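Local coordinates for hypothetical protein (Enterococcus faecalis, PDB 2OX7) that is of unknown function but belongs to the YopX protein family and forms a beta-rich, four-chain assembly, at residues 79-82 / 83-87; 105-109 / 110-114; 120-123 / 124-127. One frame throughout, in Å; residues are numbered along the deposited sequence.

Interaction 1 (79-82 / 83-87); sequences VEIF and EGDIL
A type II beta turn from Phe82 to Asp85 joins the short strand 80-82 to strand 85-87, and it is fastened from both ends by the same two residues. Asp85 N donates to Phe82 O at 3.0 Å, the bond that closes the turn, while Phe82 N returns a bond to Asp85 OD2 at 2.8 Å. The second bond is almost straight, 175° at the hydrogen, but it reaches the carboxylate from above its plane. Asp85 CG stands anti to its own carbonyl carbon and beside the backbone N (chi1 -80°), which folds the carboxylate back over the turn and brings OD2 to the edge of the Phe82 ring, near the ring plane. A water adds to this grip: it donates to OD2 of Asp85 at 2.7 Å and to Glu80 O, so that two donors hold OD2 and the preceding strand is tied in. The other oxygen, OD1, forms a salt bridge with Arg8, whose NH2 is also bonded to Glu83 O; a buried carboxylate with these partners would be expected to stay ionised. Gly84 takes the positive phi that the third position of a type II turn calls for. Farther from the turn, Ile81 and Leu87 cross at about a right angle, with Ile81 CD1 4.1 Å from Leu87 CD2. The chain changes direction rather than doubling back, since the two short strands run at 116° to each other. Strand 80-82 is bonded through Ile81 to Thr71 and Leu73, whereas strand 85-89 lies in the four-stranded antiparallel sheet between 101-107 and 131-136, where Ile104 and Val133 both touch Ile81 and Leu87.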
loop_
_atom_site.group_PDB
_atom_site.type_symbol
_atom_site.label_atom_id
_atom_site.label_comp_id
_atom_site.label_asym_id
_atom_site.label_seq_id
_atom_site.Cartn_x
_atom_site.Cartn_y
_atom_site.Cartn_z
ATOM N N VAL A 79 -10.445 -20.679 -3.657
ATOM C CA VAL A 79 -10.082 -21.084 -2.290
ATOM C C VAL A 79 -9.781 -19.849 -1.442
ATOM O O VAL A 79 -9.036 -18.961 -1.878
ATOM C CB VAL A 79 -8.859 -22.026 -2.296
ATOM C CG1 VAL A 79 -8.433 -22.347 -0.863
ATOM C CG2 VAL A 79 -9.185 -23.332 -3.059
ATOM N N GLU A 80 -10.337 -19.802 -0.228
ATOM C CA GLU A 80 -10.179 -18.639 0.646
ATOM C C GLU A 80 -8.737 -18.651 1.126
ATOM O O GLU A 80 -8.238 -19.687 1.519
ATOM C CB GLU A 80 -11.134 -18.732 1.842
ATOM C CG GLU A 80 -11.430 -17.385 2.516
ATOM C CD GLU A 80 -12.762 -17.339 3.317
ATOM O OE1 GLU A 80 -13.656 -18.227 3.125
ATOM O OE2 GLU A 80 -12.915 -16.409 4.152
ATOM N N ILE A 81 -8.062 -17.503 1.041
ATOM C CA ILE A 81 -6.645 -17.370 1.406
ATOM C C ILE A 81 -6.568 -16.905 2.863
ATOM O O ILE A 81 -7.153 -15.873 3.223
ATOM C CB ILE A 81 -5.963 -16.324 0.517
ATOM C CG1 ILE A 81 -5.896 -16.833 -0.937
ATOM C CG2 ILE A 81 -4.503 -16.034 1.028
ATOM C CD1 ILE A 81 -5.589 -15.660 -1.921
ATOM N N PHE A 82 -5.850 -17.667 3.692
ATOM C CA PHE A 82 -5.670 -17.333 5.111
ATOM C C PHE A 82 -4.240 -16.869 5.398
ATOM O O PHE A 82 -3.273 -17.248 4.692
ATOM C CB PHE A 82 -5.859 -18.618 5.964
ATOM C CG PHE A 82 -7.281 -19.012 6.152
ATOM C CD1 PHE A 82 -7.894 -18.822 7.385
ATOM C CD2 PHE A 82 -7.996 -19.582 5.111
ATOM C CE1 PHE A 82 -9.236 -19.214 7.584
ATOM C CE2 PHE A 82 -9.366 -19.968 5.281
ATOM C CZ PHE A 82 -9.987 -19.767 6.519
ATOM N N GLU A 83 -4.082 -16.177 6.517
ATOM C CA GLU A 83 -2.727 -15.971 7.027
ATOM C C GLU A 83 -2.040 -17.345 7.119
ATOM O O GLU A 83 -2.677 -18.357 7.507
ATOM C CB GLU A 83 -2.740 -15.419 8.454
ATOM C CG GLU A 83 -3.475 -14.144 8.732
ATOM C CD GLU A 83 -3.404 -13.828 10.246
ATOM O OE1 GLU A 83 -4.313 -14.236 11.045
ATOM O OE2 GLU A 83 -2.387 -13.214 10.629
ATOM N N GLY A 84 -0.736 -17.360 6.853
ATOM C CA GLY A 84 0.054 -18.615 6.913
ATOM C C GLY A 84 0.037 -19.426 5.625
ATOM O O GLY A 84 0.888 -20.315 5.433
ATOM N N ASP A 85 -0.909 -19.136 4.719
ATOM C CA ASP A 85 -0.891 -19.801 3.424
ATOM C C ASP A 85 0.337 -19.463 2.617
ATOM O O ASP A 85 0.926 -18.386 2.758
ATOM C CB ASP A 85 -2.146 -19.470 2.589
ATOM C CG ASP A 85 -3.377 -20.309 3.003
ATOM O OD1 ASP A 85 -3.232 -21.391 3.648
ATOM O OD2 ASP A 85 -4.509 -19.928 2.641
ATOM N N ILE A 86 0.678 -20.365 1.701
ATOM C CA ILE A 86 1.780 -20.152 0.741
ATOM C C ILE A 86 1.230 -20.177 -0.675
ATOM O O ILE A 86 0.508 -21.142 -1.067
ATOM C CB ILE A 86 2.894 -21.265 0.933
ATOM C CG1 ILE A 86 3.505 -21.156 2.342
ATOM C CG2 ILE A 86 3.911 -21.199 -0.251
ATOM C CD1 ILE A 86 4.273 -22.457 2.818
ATOM N N LEU A 87 1.476 -19.092 -1.428
ATOM C CA LEU A 87 0.911 -18.970 -2.790
ATOM C C LEU A 87 2.008 -19.079 -3.826
ATOM O O LEU A 87 3.149 -18.651 -3.575
ATOM C CB LEU A 87 0.221 -17.623 -2.967
ATOM C CG LEU A 87 -1.209 -17.516 -2.420
ATOM C CD1 LEU A 87 -1.345 -17.782 -0.932
ATOM C CD2 LEU A 87 -1.614 -16.088 -2.737
HETATM O O HOH W 1 -6.377 -21.773 2.073
#

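Interaction 2 (105-109 / 110-114); sequences AYADG and RFFWE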
loop_
_atom_site.group_PDB
_atom_site.type_symbol
_atom_site.label_atom_id
_atom_site.label_comp_id
_atom_site.label_asym_id
_atom_site.label_seq_id
_atom_site.Cartn_x
_atom_site.Cartn_y
_atom_site.Cartn_z
ATOM N N ALA A 105 1.104 -12.972 5.238
ATOM C CA ALA A 105 1.183 -12.511 6.630
ATOM C C ALA A 105 0.313 -11.263 6.842
ATOM O O ALA A 105 -0.220 -10.707 5.865
ATOM C CB ALA A 105 2.645 -12.254 6.975
ATOM N N TYR A 106 0.124 -10.855 8.106
ATOM C CA TYR A 106 -0.498 -9.583 8.420
ATOM C C TYR A 106 0.502 -8.724 9.184
ATOM O O TYR A 106 1.194 -9.225 10.073
ATOM C CB TYR A 106 -1.737 -9.767 9.295
ATOM C CG TYR A 106 -2.431 -8.471 9.655
ATOM C CD1 TYR A 106 -3.483 -7.991 8.878
ATOM C CD2 TYR A 106 -2.039 -7.705 10.775
ATOM C CE1 TYR A 106 -4.119 -6.810 9.180
ATOM C CE2 TYR A 106 -2.691 -6.520 11.096
ATOM C CZ TYR A 106 -3.721 -6.081 10.299
ATOM O OH TYR A 106 -4.381 -4.920 10.571
ATOM N N ALA A 107 0.581 -7.436 8.847
ATOM C CA ALA A 107 1.356 -6.521 9.700
ATOM C C ALA A 107 0.876 -5.130 9.471
ATOM O O ALA A 107 0.638 -4.729 8.307
ATOM C CB ALA A 107 2.826 -6.600 9.364
ATOM N N ASP A 108 0.695 -4.404 10.579
ATOM C CA ASP A 108 0.557 -2.955 10.522
ATOM C C ASP A 108 -0.548 -2.499 9.558
ATOM O O ASP A 108 -0.328 -1.614 8.726
ATOM C CB ASP A 108 1.923 -2.381 10.112
ATOM C CG ASP A 108 2.074 -0.894 10.408
ATOM O OD1 ASP A 108 1.407 -0.372 11.339
ATOM O OD2 ASP A 108 2.887 -0.275 9.688
ATOM N N GLY A 109 -1.737 -3.063 9.722
ATOM C CA GLY A 109 -2.893 -2.616 8.938
ATOM C C GLY A 109 -3.258 -3.404 7.683
ATOM O O GLY A 109 -4.327 -3.155 7.116
ATOM N N ARG A 110 -2.403 -4.312 7.218
ATOM C CA ARG A 110 -2.733 -5.038 5.956
ATOM C C ARG A 110 -2.231 -6.470 5.962
ATOM O O ARG A 110 -1.258 -6.796 6.658
ATOM C CB ARG A 110 -2.097 -4.323 4.758
ATOM C CG ARG A 110 -0.562 -4.422 4.837
ATOM C CD ARG A 110 0.078 -3.506 3.870
ATOM N NE ARG A 110 1.382 -3.972 3.410
ATOM C CZ ARG A 110 2.478 -4.164 4.145
ATOM N NH1 ARG A 110 2.482 -4.003 5.479
ATOM N NH2 ARG A 110 3.589 -4.563 3.501
ATOM N N PHE A 111 -2.901 -7.313 5.171
ATOM C CA PHE A 111 -2.378 -8.580 4.780
ATOM C C PHE A 111 -1.459 -8.366 3.572
ATOM O O PHE A 111 -1.658 -7.454 2.739
ATOM C CB PHE A 111 -3.519 -9.544 4.382
ATOM C CG PHE A 111 -4.434 -9.929 5.524
ATOM C CD1 PHE A 111 -4.040 -10.895 6.461
ATOM C CD2 PHE A 111 -5.644 -9.300 5.698
ATOM C CE1 PHE A 111 -4.873 -11.221 7.509
ATOM C CE2 PHE A 111 -6.500 -9.626 6.743
ATOM C CZ PHE A 111 -6.122 -10.578 7.649
ATOM N N PHE A 112 -0.468 -9.227 3.444
ATOM C CA PHE A 112 0.443 -9.121 2.318
ATOM C C PHE A 112 1.142 -10.441 2.066
ATOM O O PHE A 112 1.191 -11.294 2.954
ATOM C CB PHE A 112 1.450 -8.016 2.563
ATOM C CG PHE A 112 2.324 -8.271 3.715
ATOM C CD1 PHE A 112 3.597 -8.757 3.499
ATOM C CD2 PHE A 112 1.891 -7.981 5.017
ATOM C CE1 PHE A 112 4.451 -9.005 4.578
ATOM C CE2 PHE A 112 2.723 -8.237 6.100
ATOM C CZ PHE A 112 3.998 -8.765 5.867
ATOM N N TRP A 113 1.652 -10.594 0.846
ATOM C CA TRP A 113 2.489 -11.742 0.491
ATOM C C TRP A 113 3.939 -11.344 0.639
ATOM O O TRP A 113 4.403 -10.314 0.129
ATOM C CB TRP A 113 2.197 -12.254 -0.916
ATOM C CG TRP A 113 1.828 -11.245 -1.934
ATOM C CD1 TRP A 113 2.251 -9.959 -2.029
ATOM C CD2 TRP A 113 0.984 -11.492 -3.075
ATOM N NE1 TRP A 113 1.684 -9.354 -3.145
ATOM C CE2 TRP A 113 0.878 -10.266 -3.790
ATOM C CE3 TRP A 113 0.241 -12.616 -3.508
ATOM C CZ2 TRP A 113 0.115 -10.137 -4.991
ATOM C CZ3 TRP A 113 -0.549 -12.489 -4.706
ATOM C CH2 TRP A 113 -0.602 -11.249 -5.425
ATOM N N GLU A 114 4.669 -12.191 1.348
ATOM C CA GLU A 114 6.045 -11.880 1.725
ATOM C C GLU A 114 6.994 -12.000 0.570
ATOM O O GLU A 114 6.960 -12.964 -0.191
ATOM C CB GLU A 114 6.463 -12.731 2.938
ATOM C CG GLU A 114 5.843 -12.235 4.235
ATOM C CD GLU A 114 6.581 -12.733 5.500
ATOM O OE1 GLU A 114 7.083 -13.866 5.484
ATOM O OE2 GLU A 114 6.657 -11.992 6.516
#
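Tyr106 and Phe111 face each other as a non-hydrogen-bonded pair of the beta hairpin 101-107/110-113, and the tyrosine can be followed outward from the strand. Its CB lies 3.8 Å from Phe111 CD1. With CG anti to the backbone N (chi1 -180°), the ring extends over the start of the partner strand, and one of its faces covers Arg110 O. CD1 does double duty: it is 3.4 Å from Arg110 O and also sits above the centre of the Phe111 ring. This makes a T-shaped pair in which Tyr106 supplies the edge and Phe111 the face, the centroids 5.0 Å apart and the planes at 71°. CE1 and CZ continue past Arg110 N, and the hydroxyl ends at Thr71 O of the second subunit, to which it is hydrogen-bonded.

The opposite face of the hairpin carries Ala105, Ala107, Arg110 and Phe112. Phe112 CG lies between its backbone N and carbonyl carbon (chi1 64°), turning the ring across the neighbouring strand, where CE2 is 3.7 Å from Ala107 CB and CZ 3.9 Å from Ala105 CB. The Arg110 guanidinium lies against this ring, NH2 offset toward the rim, and its NH1 is hydrogen-bonded to Asp117 O of the third subunit.

Backbone bonds pair Ala105 with Phe112 and Ala107 with Arg110, the Arg110 N to Ala107 O bond being the longest at 3.3 Å. It closes a type I' turn, in which Asp108 and Gly109 both take positive phi. The chemistry is thus split between the faces: aromatic packing beside the second subunit on one, and on the other a cationic group resting on an aromatic ring while it bonds to the third.

Interaction 3 (120-123 / 124-127); sequences FCQS and NILY
The ring of Phe120 meets Ile125 obliquely, its CE1 3.6 Å from Ile125 CD1, while Trp113 forms an edge-to-face pair with the same ring. The amide of Gln122 is the second flat group; its NE2 lies 3.6 Å from Leu126 CG and equally near CD1, beside the leucine branch. A bend at chi2 (66°) brings the amide back toward Leu126, and NE2 is also hydrogen-bonded to Lys74 O of strand 73-74. The third, the Asn124 amide, reaches back to Val119 O through ND2, and that nitrogen also bonds to Asp108 of the third subunit.

Between these groups the backbone enters the helix. Ile125 N donates to Cys121 O at 3.0 Å, the first clear i to i+4 bond. Cys121 SG, placed between its backbone N and carbonyl carbon (chi1 61°), accepts a weak, long bond from Asn124 N at 3.7 Å. Leu126 N divides itself between Gln122 O and Ser123 O, both 3.3 Å away and both weak, as the helix ends and Tyr127 leaves helical angles. Ser123 OG is hydrogen-bonded to Ser123 OG of the fourth subunit, so the helix lies at a subunit contact.

These features are those of a short, one-turn helix with a cysteine N-cap; Ile125, on the helix, and Phe120, just before it, both pack against Leu73 and Trp113.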
loop_
_atom_site.group_PDB
_atom_site.type_symbol
_atom_site.label_atom_id
_atom_site.label_comp_id
_atom_site.label_asym_id
_atom_site.label_seq_id
_atom_site.Cartn_x
_atom_site.Cartn_y
_atom_site.Cartn_z
ATOM N N PHE A 120 -1.001 -6.703 -2.596
ATOM C CA PHE A 120 -1.816 -7.908 -2.341
ATOM C C PHE A 120 -3.269 -7.482 -2.342
ATOM O O PHE A 120 -3.779 -6.870 -1.366
ATOM C CB PHE A 120 -1.412 -8.503 -0.986
ATOM C CG PHE A 120 -2.155 -9.761 -0.622
ATOM C CD1 PHE A 120 -1.995 -10.911 -1.374
ATOM C CD2 PHE A 120 -2.993 -9.780 0.497
ATOM C CE1 PHE A 120 -2.661 -12.093 -1.051
ATOM C CE2 PHE A 120 -3.665 -10.981 0.844
ATOM C CZ PHE A 120 -3.486 -12.119 0.065
ATOM N N CYS A 121 -3.968 -7.812 -3.435
ATOM C CA CYS A 121 -5.367 -7.477 -3.581
ATOM C C CYS A 121 -5.998 -8.521 -4.536
ATOM O O CYS A 121 -5.270 -9.278 -5.208
ATOM C CB CYS A 121 -5.536 -6.036 -4.148
ATOM S SG CYS A 121 -4.807 -5.828 -5.757
ATOM N N GLN A 122 -7.319 -8.560 -4.576
ATOM C CA GLN A 122 -7.986 -9.636 -5.321
ATOM C C GLN A 122 -7.595 -9.629 -6.803
ATOM O O GLN A 122 -7.396 -10.679 -7.411
ATOM C CB GLN A 122 -9.486 -9.533 -5.175
ATOM C CG GLN A 122 -10.217 -10.724 -5.846
ATOM C CD GLN A 122 -9.896 -12.035 -5.113
ATOM O OE1 GLN A 122 -10.538 -12.357 -4.102
ATOM N NE2 GLN A 122 -8.915 -12.771 -5.596
ATOM N N SER A 123 -7.523 -8.455 -7.405
ATOM C CA SER A 123 -7.275 -8.418 -8.852
ATOM C C SER A 123 -5.826 -8.855 -9.156
ATOM O O SER A 123 -5.592 -9.530 -10.184
ATOM C CB SER A 123 -7.572 -6.995 -9.405
ATOM O OG SER A 123 -6.594 -6.102 -8.931
ATOM N N ASN A 124 -4.859 -8.520 -8.285
ATOM C CA ASN A 124 -3.489 -9.010 -8.501
ATOM C C ASN A 124 -3.341 -10.521 -8.303
ATOM O O ASN A 124 -2.533 -11.206 -8.989
ATOM C CB ASN A 124 -2.462 -8.332 -7.610
ATOM C CG ASN A 124 -1.713 -7.222 -8.344
ATOM O OD1 ASN A 124 -1.523 -7.268 -9.574
ATOM N ND2 ASN A 124 -1.238 -6.247 -7.566
ATOM N N ILE A 125 -4.134 -11.045 -7.389
ATOM C CA ILE A 125 -4.127 -12.512 -7.178
ATOM C C ILE A 125 -4.567 -13.246 -8.459
ATOM O O ILE A 125 -4.085 -14.335 -8.770
ATOM C CB ILE A 125 -4.977 -12.901 -5.942
ATOM C CG1 ILE A 125 -4.337 -12.374 -4.633
ATOM C CG2 ILE A 125 -5.140 -14.435 -5.842
ATOM C CD1 ILE A 125 -5.353 -12.277 -3.501
ATOM N N LEU A 126 -5.490 -12.633 -9.213
ATOM C CA LEU A 126 -6.107 -13.300 -10.363
ATOM C C LEU A 126 -5.541 -12.901 -11.713
ATOM O O LEU A 126 -5.891 -13.523 -12.744
ATOM C CB LEU A 126 -7.624 -13.071 -10.316
ATOM C CG LEU A 126 -8.324 -13.592 -9.054
ATOM C CD1 LEU A 126 -9.857 -13.274 -9.081
ATOM C CD2 LEU A 126 -8.083 -15.112 -8.804
ATOM N N TYR A 127 -4.678 -11.896 -11.719
ATOM C CA TYR A 127 -4.233 -11.254 -12.967
ATOM C C TYR A 127 -3.340 -12.223 -13.744
ATOM O O TYR A 127 -2.543 -12.958 -13.145
ATOM C CB TYR A 127 -3.455 -10.000 -12.602
ATOM C CG TYR A 127 -3.173 -9.056 -13.756
ATOM C CD1 TYR A 127 -4.217 -8.590 -14.576
ATOM C CD2 TYR A 127 -1.895 -8.574 -13.967
ATOM C CE1 TYR A 127 -3.949 -7.677 -15.619
ATOM C CE2 TYR A 127 -1.613 -7.661 -15.005
ATOM C CZ TYR A 127 -2.656 -7.229 -15.815
ATOM O OH TYR A 127 -2.361 -6.329 -16.827
#

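How the interactions relate
The three contacts follow one another along the chain, each closing before the next opens. Interaction 1 enters through strand 85-89 the four-stranded antiparallel sheet that holds both strands of interaction 2, 101-107 and the outermost strand 110-113; their centres are about 12 Å apart. Interaction 3, on helix 122-126, has its centre about 13 Å from that of interaction 1 and 15 Å from that of interaction 2. All meet in one hydrophobic cluster: Ile81 CD1 is 3.7 Å from Ile125 CD1, and Trp113 CZ3 is 3.8 Å from Ile125 CG1. Interactions 2 and 3 also both touch the second subunit, Asp108 of one copy bonding to Gln122 N of the other.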